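Adenylyltransferase thiF (Escherichia coli, PDB 1ZUD) activates the sulfur carrier protein ThiS for thiamin biosynthesis, using ATP to adenylate the carboxyl group of its C-terminal glycine. Local coordinates at the interface of chains A and B. Residues are numbered along the deposited sequence; one frame, centred on the assembly and turned at random. Chains: chain A/B, Adenylyltransferase thiF.

The interface of chains A and B. Residues chain A 196, 199-200, 203-204, 220, 229; chain B 192-193, 196, 222, 224, 227, 229.
Helix 191-210 of chain A, carrying A:Thr199, A:Leu200 and A:Leu203, packs against the start of the same helix in chain B, while strand 228-233 of each chain brings its tryptophan to the two-fold axis of the ThiF homodimer. Small branched side chains suit the place where the helices come close: the methyl CG2 of A:Thr199, anti to the backbone N (OG1 chi1 -57°), presses tightly on CG1 of B:Val196, at 3.5 Å. CD2 of A:Leu200 touches both that valine methyl and CZ at the ring tip of B:Phe222. A:Leu203, whose fork lets one leucine touch two partners, sends CD1 to CG2 of B:Val193 and CD2 tip to tip against B:Phe222, with CD2 to CZ at 3.9 Å; the long phenylalanine ring suits this reach to both leucines.

Beside this apolar layer the contact turns polar. Arginine, long and flat, lets A:Arg220 cover CB of B:Ser227 with its guanidinium face while the edge reaches other partners. Its NH1 forms a salt bridge of 2.9 Å with OE1 of A:Glu204, which it meets from well above the carboxylate plane. Two more of its nitrogens reach water: NE meets water 2, which also binds the carbonyl O of B:Ser227, and NH2 meets water 1. An alanine at A:Arg220 would probably leave the A:Glu204 carboxylate without its positive mate and these bridging waters less firmly held. The short B:Ser227 lets the guanidinium lie close, and its hydroxyl makes a weak hydrogen bond to OE1 and reaches OE2 through water 3.

Flat, broad tryptophans suit the axis itself, where A:Trp229 and B:Trp229 stack by their five-membered rings, planes 5° apart and centroids 3.7 Å. Water 1 also hydrogen-bonds the indole nitrogen of B:Trp229, lying at the edge of that ring, NE1 3.0 Å from the water oxygen.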
ATOM      1  N   VAL A 196       2.908  -0.829  -4.094  1.00 21.04           N
ATOM      2  CA  VAL A 196       2.154  -0.131  -3.075  1.00 18.18           C
ATOM      3  C   VAL A 196       2.240   1.366  -3.288  1.00 19.83           C
ATOM      4  O   VAL A 196       1.233   2.064  -3.103  1.00 17.91           O
ATOM      5  CB  VAL A 196       2.635  -0.480  -1.611  0.50 20.79           C
ATOM      6  CG1 VAL A 196       4.020  -0.934  -1.624  0.50 20.93           C
ATOM      7  CG2 VAL A 196       2.522   0.748  -0.682  0.50 16.60           C
ATOM      8  N   THR A 199      -0.054   2.400  -6.244  1.00 17.98           N
ATOM      9  CA  THR A 199      -1.460   2.245  -5.861  1.00 20.73           C
ATOM     10  C   THR A 199      -1.866   3.391  -4.954  1.00 20.73           C
ATOM     11  O   THR A 199      -2.988   3.908  -5.055  1.00 20.62           O
ATOM     12  CB  THR A 199      -1.705   0.885  -5.160  1.00 19.70           C
ATOM     13  OG1 THR A 199      -1.291  -0.163  -6.044  1.00 21.41           O
ATOM     14  CG2 THR A 199      -3.183   0.696  -4.833  1.00 20.44           C
ATOM     15  N   LEU A 200      -0.961   3.804  -4.064  1.00 21.37           N
ATOM     16  CA  LEU A 200      -1.265   4.940  -3.191  1.00 18.48           C
ATOM     17  C   LEU A 200      -1.362   6.237  -4.013  1.00 20.44           C
ATOM     18  O   LEU A 200      -2.083   7.159  -3.656  1.00 20.01           O
ATOM     19  CB  LEU A 200      -0.197   5.063  -2.108  1.00 17.70           C
ATOM     20  CG  LEU A 200      -0.418   3.954  -1.034  1.00 18.17           C
ATOM     21  CD1 LEU A 200       0.812   3.898  -0.114  1.00 26.72           C
ATOM     22  CD2 LEU A 200      -1.646   4.293  -0.204  1.00 17.67           C
ATOM     23  N   LEU A 203      -4.843   6.238  -5.101  1.00 18.81           N
ATOM     24  CA  LEU A 203      -5.735   6.616  -4.022  1.00 12.75           C
ATOM     25  C   LEU A 203      -5.731   8.145  -3.838  1.00 17.48           C
ATOM     26  O   LEU A 203      -6.786   8.758  -3.642  1.00 17.69           O
ATOM     27  CB  LEU A 203      -5.275   5.935  -2.708  1.00 17.16           C
ATOM     28  CG  LEU A 203      -6.026   6.403  -1.443  1.00 22.51           C
ATOM     29  CD1 LEU A 203      -7.545   6.074  -1.571  1.00 20.64           C
ATOM     30  CD2 LEU A 203      -5.469   5.674  -0.221  1.00 22.11           C
ATOM     31  N   GLU A 204      -4.569   8.792  -3.887  1.00 19.61           N
ATOM     32  CA  GLU A 204      -4.559  10.230  -3.671  1.00 20.41           C
ATOM     33  C   GLU A 204      -5.302  10.988  -4.782  1.00 19.65           C
ATOM     34  O   GLU A 204      -5.937  12.027  -4.540  1.00 21.09           O
ATOM     35  CB  GLU A 204      -3.117  10.760  -3.560  1.00 22.30           C
ATOM     36  CG  GLU A 204      -2.382  10.270  -2.301  1.00 24.53           C
ATOM     37  CD  GLU A 204      -3.162  10.650  -1.015  1.00 31.89           C
ATOM     38  OE1 GLU A 204      -3.273   9.827  -0.076  1.00 27.00           O
ATOM     39  OE2 GLU A 204      -3.674  11.785  -0.947  1.00 32.65           O
ATOM     40  N   ARG A 220       5.637  11.145   2.612  1.00 19.63           N
ATOM     41  CA  ARG A 220       5.414   9.882   3.320  1.00 23.25           C
ATOM     42  C   ARG A 220       6.490   8.925   2.906  1.00 25.52           C
ATOM     43  O   ARG A 220       6.732   8.695   1.699  1.00 20.69           O
ATOM     44  CB  ARG A 220       4.029   9.333   3.009  1.00 23.36           C
ATOM     45  CG  ARG A 220       2.940  10.255   3.692  1.00 30.70           C
ATOM     46  CD  ARG A 220       1.632  10.393   2.869  1.00 28.17           C
ATOM     47  NE  ARG A 220       0.978   9.094   2.703  1.00 26.20           N
ATOM     48  CZ  ARG A 220      -0.088   8.868   1.949  1.00 29.08           C
ATOM     49  NH1 ARG A 220      -0.657   9.875   1.258  1.00 24.67           N
ATOM     50  NH2 ARG A 220      -0.567   7.625   1.872  1.00 26.92           N
ATOM     51  N   TRP A 229       6.129   3.326   8.382  1.00 20.07           N
ATOM     52  CA  TRP A 229       5.881   4.531   7.614  1.00 23.54           C
ATOM     53  C   TRP A 229       6.143   5.735   8.495  1.00 26.84           C
ATOM     54  O   TRP A 229       5.937   5.688   9.720  1.00 26.43           O
ATOM     55  CB  TRP A 229       4.378   4.651   7.198  1.00 20.43           C
ATOM     56  CG  TRP A 229       3.932   3.759   6.107  1.00 23.73           C
ATOM     57  CD1 TRP A 229       3.468   2.469   6.210  1.00 19.19           C
ATOM     58  CD2 TRP A 229       3.879   4.103   4.720  1.00 17.21           C
ATOM     59  NE1 TRP A 229       3.120   2.007   4.959  1.00 23.99           N
ATOM     60  CE2 TRP A 229       3.365   2.992   4.034  1.00 18.19           C
ATOM     61  CE3 TRP A 229       4.224   5.260   3.997  1.00 25.52           C
ATOM     62  CZ2 TRP A 229       3.174   2.991   2.640  1.00 24.38           C
ATOM     63  CZ3 TRP A 229       4.034   5.259   2.608  1.00 28.92           C
ATOM     64  CH2 TRP A 229       3.514   4.127   1.958  1.00 19.06           C
TER
ATOM     65  N   PRO B 192      -8.090   1.292  -4.604  1.00 21.82           N
ATOM     66  CA  PRO B 192      -6.697   1.306  -4.158  1.00 20.17           C
ATOM     67  C   PRO B 192      -6.522   1.048  -2.671  1.00 20.21           C
ATOM     68  O   PRO B 192      -5.443   0.737  -2.252  1.00 19.48           O
ATOM     69  CB  PRO B 192      -6.207   2.713  -4.528  1.00 23.70           C
ATOM     70  CG  PRO B 192      -7.177   3.218  -5.575  1.00 26.04           C
ATOM     71  CD  PRO B 192      -8.488   2.561  -5.263  1.00 22.05           C
ATOM     72  N   VAL B 193      -7.543   1.198  -1.858  1.00 17.77           N
ATOM     73  CA  VAL B 193      -7.312   0.867  -0.435  1.00 19.99           C
ATOM     74  C   VAL B 193      -7.232  -0.666  -0.268  1.00 20.90           C
ATOM     75  O   VAL B 193      -6.313  -1.201   0.364  1.00 20.21           O
ATOM     76  CB  VAL B 193      -8.438   1.432   0.472  1.00 22.29           C
ATOM     77  CG1 VAL B 193      -8.219   0.931   1.930  1.00 23.77           C
ATOM     78  CG2 VAL B 193      -8.420   2.979   0.420  1.00 20.43           C
ATOM     79  N   VAL B 196      -3.966  -1.759  -1.839  1.00 17.13           N
ATOM     80  CA  VAL B 196      -2.724  -1.633  -1.121  1.00 21.34           C
ATOM     81  C   VAL B 196      -2.570  -2.735  -0.058  1.00 18.21           C
ATOM     82  O   VAL B 196      -1.467  -3.264   0.112  1.00 19.70           O
ATOM     83  CB  VAL B 196      -2.502  -0.262  -0.418  1.00 28.06           C
ATOM     84  CG1 VAL B 196      -2.527   0.854  -1.438  1.00 35.88           C
ATOM     85  CG2 VAL B 196      -3.455  -0.039   0.680  1.00 38.68           C
ATOM     86  N   PHE B 222      -4.642   0.884   8.578  1.00 21.23           N
ATOM     87  CA  PHE B 222      -4.486   1.976   7.613  1.00 20.21           C
ATOM     88  C   PHE B 222      -5.776   2.800   7.535  1.00 14.66           C
ATOM     89  O   PHE B 222      -6.855   2.241   7.405  1.00 16.90           O
ATOM     90  CB  PHE B 222      -4.148   1.358   6.224  1.00 18.26           C
ATOM     91  CG  PHE B 222      -4.008   2.391   5.100  1.00 19.40           C
ATOM     92  CD1 PHE B 222      -3.217   3.515   5.271  1.00 21.47           C
ATOM     93  CD2 PHE B 222      -4.651   2.196   3.888  1.00 25.66           C
ATOM     94  CE1 PHE B 222      -3.043   4.471   4.254  1.00 25.33           C
ATOM     95  CE2 PHE B 222      -4.495   3.145   2.824  1.00 22.35           C
ATOM     96  CZ  PHE B 222      -3.697   4.271   3.010  1.00 23.84           C
ATOM     97  N   GLY B 224      -7.100   5.325   4.945  1.00 22.46           N
ATOM     98  CA  GLY B 224      -6.803   5.888   3.632  1.00 25.31           C
ATOM     99  C   GLY B 224      -7.256   7.318   3.452  1.00 30.09           C
ATOM    100  O   GLY B 224      -6.863   7.971   2.479  1.00 31.12           O
ATOM    101  N   SER B 227      -4.691   9.167   5.660  1.00 21.17           N
ATOM    102  CA  SER B 227      -3.385   8.743   5.109  1.00 22.30           C
ATOM    103  C   SER B 227      -2.379   8.377   6.186  1.00 26.47           C
ATOM    104  O   SER B 227      -1.170   8.620   6.061  1.00 30.05           O
ATOM    105  CB  SER B 227      -2.784   9.848   4.227  1.00 31.85           C
ATOM    106  OG  SER B 227      -3.653  10.075   3.123  1.00 31.40           O
ATOM    107  N   TRP B 229      -0.942   5.369   9.183  1.00 16.36           N
ATOM    108  CA  TRP B 229      -0.804   3.967   9.543  1.00 18.42           C
ATOM    109  C   TRP B 229      -0.486   3.904  11.053  1.00 22.95           C
ATOM    110  O   TRP B 229       0.114   4.833  11.586  1.00 21.72           O
ATOM    111  CB  TRP B 229       0.411   3.333   8.856  1.00 20.32           C
ATOM    112  CG  TRP B 229       0.167   3.027   7.436  1.00 22.26           C
ATOM    113  CD1 TRP B 229       0.386   3.848   6.376  1.00 18.89           C
ATOM    114  CD2 TRP B 229      -0.294   1.789   6.911  1.00 22.19           C
ATOM    115  NE1 TRP B 229       0.116   3.187   5.207  1.00 25.25           N
ATOM    116  CE2 TRP B 229      -0.313   1.917   5.512  1.00 23.47           C
ATOM    117  CE3 TRP B 229      -0.696   0.575   7.494  1.00 22.31           C
ATOM    118  CZ2 TRP B 229      -0.724   0.867   4.654  1.00 22.02           C
ATOM    119  CZ3 TRP B 229      -1.099  -0.466   6.648  1.00 30.48           C
ATOM    120  CH2 TRP B 229      -1.103  -0.292   5.224  1.00 24.61           C
TER
HETATM  121  O   HOH W   1       0.769   5.334   3.199  1.00 25.72           O
HETATM  122  O   HOH W   2       1.306   7.316   5.129  1.00 29.99           O
HETATM  123  O   HOH W   3      -3.261  12.612   1.643  1.00 32.03           O